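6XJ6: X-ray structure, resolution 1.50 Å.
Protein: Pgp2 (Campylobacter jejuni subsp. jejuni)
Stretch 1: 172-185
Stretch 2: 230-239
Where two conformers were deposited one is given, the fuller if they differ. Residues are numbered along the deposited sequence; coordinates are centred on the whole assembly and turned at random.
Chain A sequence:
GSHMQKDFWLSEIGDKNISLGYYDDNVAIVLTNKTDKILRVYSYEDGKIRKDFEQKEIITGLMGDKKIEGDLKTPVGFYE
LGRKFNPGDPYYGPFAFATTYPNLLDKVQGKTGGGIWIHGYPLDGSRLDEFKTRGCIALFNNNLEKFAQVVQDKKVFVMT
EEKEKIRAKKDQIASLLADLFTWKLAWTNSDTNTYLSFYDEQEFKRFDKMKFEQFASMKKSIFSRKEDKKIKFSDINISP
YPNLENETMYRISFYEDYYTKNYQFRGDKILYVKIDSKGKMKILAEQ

Stretch 1 172-185: QIASLLADLFTWKL
Stretch 2 (230-239) KIKFSDINIS

Residues 172-185 form an unbroken α-helical segment that belongs to a longer helix, with phi/psi near -65/-41 and i to i-4 hydrogen bonds from L176 N to Q172 O (2.9 Å) through L185 N to F181 O (3.0 Å). The second stretch is extended: one strand begins at K232 and, after the corner at D235, whose phi/psi of 54/49 redirects the chain, a second runs through I238 and continues past S239. Both strands run broadly against the helix, at 152° and 134° between N-to-C directions, with axes approaching to 10.6 and 9.8 Å. The register is therefore reversed: I173 CA lies 7.1 Å from I238 CA, and K184 CA 8.2 Å from I231 CA.

CA-to-CB points toward the helix at I231, just before the first strand, and at F233; after the corner the phase shifts and I236 and I238 take the inward positions, with K232, S234, N237 and S239 away. I238 (m, t) packs against I173 and L177, one turn apart on the helix, its CG2 4.2 Å from I173 CG1 and its CD1 a tight 3.2 Å from L177 CD2. L177 (m, t) starts sideways, but its end reaches the strand, where CD2 also lies 4.0 Å from I236 CG2. I236 (m, t) places CD1 3.8 Å from F181 CZ.

F233 (chi1 m, chi2 -5°) meets L180, F181, W183 and K184. L180 (t, p) lies at the edge of the F233 ring, L180 CG 4.0 Å from F233 CE2, and W183 CZ3 approaches F233 CZ obliquely at 3.9 Å. The F181 and F233 rings are also oblique, with centroids 5.8 Å apart and planes at 48°.

K184 extends (t, t, t) across one face of F233, its CD 3.6 Å from the ring centroid in a CH-pi contact. A final m turn carries NZ to I231 O, forming a 2.8 Å hydrogen bond. The aliphatic chain thus covers the aromatic ring while the ammonium group reaches the backbone. Water 1 accepts from I231 N (2.9 Å) and, weakly, from K184 NZ (3.5 Å).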

# COMPACT_ATOMS: atom_id res chain seq x y z
N GLN A 172 0.43 13.60 9.83
CA GLN A 172 -0.33 12.36 9.76
C GLN A 172 0.59 11.14 9.91
O GLN A 172 0.25 10.18 10.60
CB GLN A 172 -1.09 12.29 8.43
CG GLN A 172 -2.22 13.32 8.32
CD GLN A 172 -2.83 13.41 6.92
OE1 GLN A 172 -2.37 12.77 5.97
NE2 GLN A 172 -3.87 14.22 6.79
N ILE A 173 1.75 11.16 9.24
CA ILE A 173 2.68 10.05 9.41
C ILE A 173 3.13 9.95 10.86
O ILE A 173 3.19 8.86 11.43
CB ILE A 173 3.87 10.21 8.44
CG1 ILE A 173 3.38 10.02 7.00
CG2 ILE A 173 5.00 9.25 8.80
CD1 ILE A 173 4.46 10.10 5.97
N ALA A 174 3.44 11.09 11.47
CA ALA A 174 3.91 11.08 12.85
C ALA A 174 2.84 10.58 13.80
O ALA A 174 3.12 9.80 14.72
CB ALA A 174 4.37 12.49 13.25
N SER A 175 1.59 11.04 13.62
CA SER A 175 0.53 10.58 14.50
C SER A 175 0.27 9.09 14.31
O SER A 175 0.03 8.36 15.28
CB SER A 175 -0.74 11.40 14.28
OG SER A 175 -1.36 11.09 13.04
N LEU A 176 0.32 8.61 13.06
CA LEU A 176 0.08 7.19 12.82
C LEU A 176 1.19 6.34 13.43
O LEU A 176 0.91 5.26 13.97
CB LEU A 176 -0.05 6.92 11.33
CG LEU A 176 -1.39 7.31 10.69
CD1 LEU A 176 -1.32 7.11 9.19
CD2 LEU A 176 -2.55 6.50 11.27
N LEU A 177 2.44 6.79 13.35
CA LEU A 177 3.52 6.02 13.96
C LEU A 177 3.36 5.96 15.47
O LEU A 177 3.60 4.91 16.08
CB LEU A 177 4.87 6.63 13.58
CG LEU A 177 5.33 6.28 12.17
CD1 LEU A 177 6.43 7.20 11.70
CD2 LEU A 177 5.80 4.84 12.12
N ALA A 178 2.97 7.07 16.10
CA ALA A 178 2.70 7.04 17.53
C ALA A 178 1.56 6.09 17.85
O ALA A 178 1.62 5.33 18.83
CB ALA A 178 2.40 8.45 18.03
N ASP A 179 0.50 6.10 17.03
CA ASP A 179 -0.60 5.16 17.23
C ASP A 179 -0.14 3.72 17.04
O ASP A 179 -0.53 2.83 17.81
CB ASP A 179 -1.74 5.46 16.25
CG ASP A 179 -2.51 6.71 16.60
OD1 ASP A 179 -2.41 7.19 17.75
OD2 ASP A 179 -3.25 7.21 15.72
N LEU A 180 0.68 3.47 16.02
CA LEU A 180 1.19 2.13 15.77
C LEU A 180 1.89 1.57 17.01
O LEU A 180 1.67 0.41 17.39
CB LEU A 180 2.16 2.16 14.59
CG LEU A 180 2.79 0.83 14.19
CD1 LEU A 180 1.75 -0.09 13.56
CD2 LEU A 180 3.94 1.06 13.24
N PHE A 181 2.76 2.36 17.64
CA PHE A 181 3.49 1.85 18.79
C PHE A 181 2.63 1.80 20.04
O PHE A 181 2.90 0.99 20.94
CB PHE A 181 4.78 2.65 18.99
CG PHE A 181 5.86 2.23 18.04
CD1 PHE A 181 6.68 1.16 18.34
CD2 PHE A 181 6.00 2.85 16.82
CE1 PHE A 181 7.64 0.73 17.46
CE2 PHE A 181 6.97 2.43 15.92
CZ PHE A 181 7.79 1.36 16.25
N THR A 182 1.57 2.62 20.11
CA THR A 182 0.61 2.51 21.20
C THR A 182 -0.21 1.24 21.06
O THR A 182 -0.47 0.54 22.06
CB THR A 182 -0.30 3.74 21.20
OG1 THR A 182 0.51 4.93 21.33
CG2 THR A 182 -1.31 3.69 22.34
N TRP A 183 -0.62 0.93 19.84
CA TRP A 183 -1.30 -0.33 19.55
C TRP A 183 -0.40 -1.52 19.86
O TRP A 183 -0.85 -2.51 20.46
CB TRP A 183 -1.73 -0.29 18.08
CG TRP A 183 -2.19 -1.57 17.43
CD1 TRP A 183 -3.42 -2.16 17.54
CD2 TRP A 183 -1.45 -2.36 16.50
NE1 TRP A 183 -3.47 -3.28 16.75
CE2 TRP A 183 -2.27 -3.42 16.10
CE3 TRP A 183 -0.16 -2.26 15.97
CZ2 TRP A 183 -1.85 -4.39 15.19
CZ3 TRP A 183 0.26 -3.23 15.08
CH2 TRP A 183 -0.58 -4.28 14.70
N LYS A 184 0.87 -1.43 19.48
CA LYS A 184 1.84 -2.49 19.79
C LYS A 184 1.93 -2.71 21.30
O LYS A 184 1.94 -3.86 21.77
CB LYS A 184 3.21 -2.10 19.23
CG LYS A 184 4.33 -3.09 19.52
CD LYS A 184 5.65 -2.56 18.97
CE LYS A 184 6.81 -3.45 19.33
NZ LYS A 184 7.09 -3.45 20.80
N LEU A 185 2.01 -1.63 22.07
CA LEU A 185 2.12 -1.77 23.52
C LEU A 185 0.87 -2.42 24.10
O LEU A 185 0.96 -3.23 25.03
CB LEU A 185 2.36 -0.40 24.16
CG LEU A 185 2.52 -0.42 25.68
CD1 LEU A 185 3.75 -1.22 26.08
CD2 LEU A 185 2.61 0.99 26.23
N LYS A 230 7.31 -10.34 23.97
CA LYS A 230 8.39 -9.45 23.55
C LYS A 230 8.36 -9.37 22.03
O LYS A 230 8.53 -10.38 21.35
CB LYS A 230 9.75 -9.99 24.02
N ILE A 231 8.13 -8.16 21.51
CA ILE A 231 7.89 -7.97 20.09
C ILE A 231 8.63 -6.73 19.62
O ILE A 231 8.67 -5.71 20.32
CB ILE A 231 6.37 -7.86 19.82
CG1 ILE A 231 6.10 -7.59 18.34
CG2 ILE A 231 5.75 -6.78 20.69
CD1 ILE A 231 4.65 -7.77 17.95
N LYS A 232 9.23 -6.82 18.43
CA LYS A 232 9.94 -5.70 17.82
C LYS A 232 9.44 -5.48 16.40
O LYS A 232 9.23 -6.44 15.65
CB LYS A 232 11.45 -5.97 17.78
CG LYS A 232 12.17 -5.61 19.07
CD LYS A 232 13.62 -6.06 19.03
CE LYS A 232 13.80 -7.46 19.60
NZ LYS A 232 14.87 -8.23 18.91
N PHE A 233 9.25 -4.21 16.04
CA PHE A 233 8.90 -3.83 14.68
C PHE A 233 10.14 -3.27 13.99
O PHE A 233 10.93 -2.55 14.60
CB PHE A 233 7.81 -2.74 14.66
CG PHE A 233 6.46 -3.20 15.13
CD1 PHE A 233 6.21 -4.52 15.45
CD2 PHE A 233 5.43 -2.28 15.25
CE1 PHE A 233 4.94 -4.92 15.88
CE2 PHE A 233 4.17 -2.67 15.67
CZ PHE A 233 3.93 -3.98 15.99
N SER A 234 10.30 -3.62 12.71
CA SER A 234 11.40 -3.08 11.93
C SER A 234 10.95 -2.92 10.48
O SER A 234 9.87 -3.39 10.09
CB SER A 234 12.65 -3.96 12.03
OG SER A 234 12.44 -5.23 11.46
N ASP A 235 11.77 -2.23 9.70
CA ASP A 235 11.52 -2.01 8.28
C ASP A 235 10.15 -1.38 8.04
O ASP A 235 9.37 -1.83 7.20
CB ASP A 235 11.70 -3.30 7.48
CG ASP A 235 11.78 -3.06 5.97
OD1 ASP A 235 12.20 -1.97 5.55
OD2 ASP A 235 11.41 -3.98 5.21
N ILE A 236 9.85 -0.33 8.79
CA ILE A 236 8.52 0.29 8.72
C ILE A 236 8.43 1.19 7.50
O ILE A 236 9.26 2.10 7.31
CB ILE A 236 8.21 1.07 10.00
CG1 ILE A 236 8.22 0.13 11.21
CG2 ILE A 236 6.83 1.73 9.89
CD1 ILE A 236 8.24 0.87 12.53
N ASN A 237 7.42 0.94 6.66
CA ASN A 237 7.09 1.77 5.52
C ASN A 237 5.66 2.25 5.68
O ASN A 237 4.75 1.43 5.86
CB ASN A 237 7.17 0.98 4.22
CG ASN A 237 8.56 0.50 3.89
OD1 ASN A 237 9.54 1.20 4.17
ND2 ASN A 237 8.66 -0.66 3.27
N ILE A 238 5.47 3.56 5.63
CA ILE A 238 4.14 4.16 5.72
C ILE A 238 3.90 4.92 4.43
O ILE A 238 4.74 5.72 4.01
CB ILE A 238 4.02 5.06 6.95
CG1 ILE A 238 4.12 4.19 8.21
CG2 ILE A 238 2.70 5.84 6.93
CD1 ILE A 238 3.99 4.94 9.50
N SER A 239 2.76 4.65 3.79
CA SER A 239 2.49 5.21 2.48
C SER A 239 1.08 5.77 2.39
O SER A 239 0.14 5.16 2.90
CB SER A 239 2.64 4.11 1.43
OG SER A 239 3.90 3.47 1.52
O HOH W 1 7.53 -5.85 23.24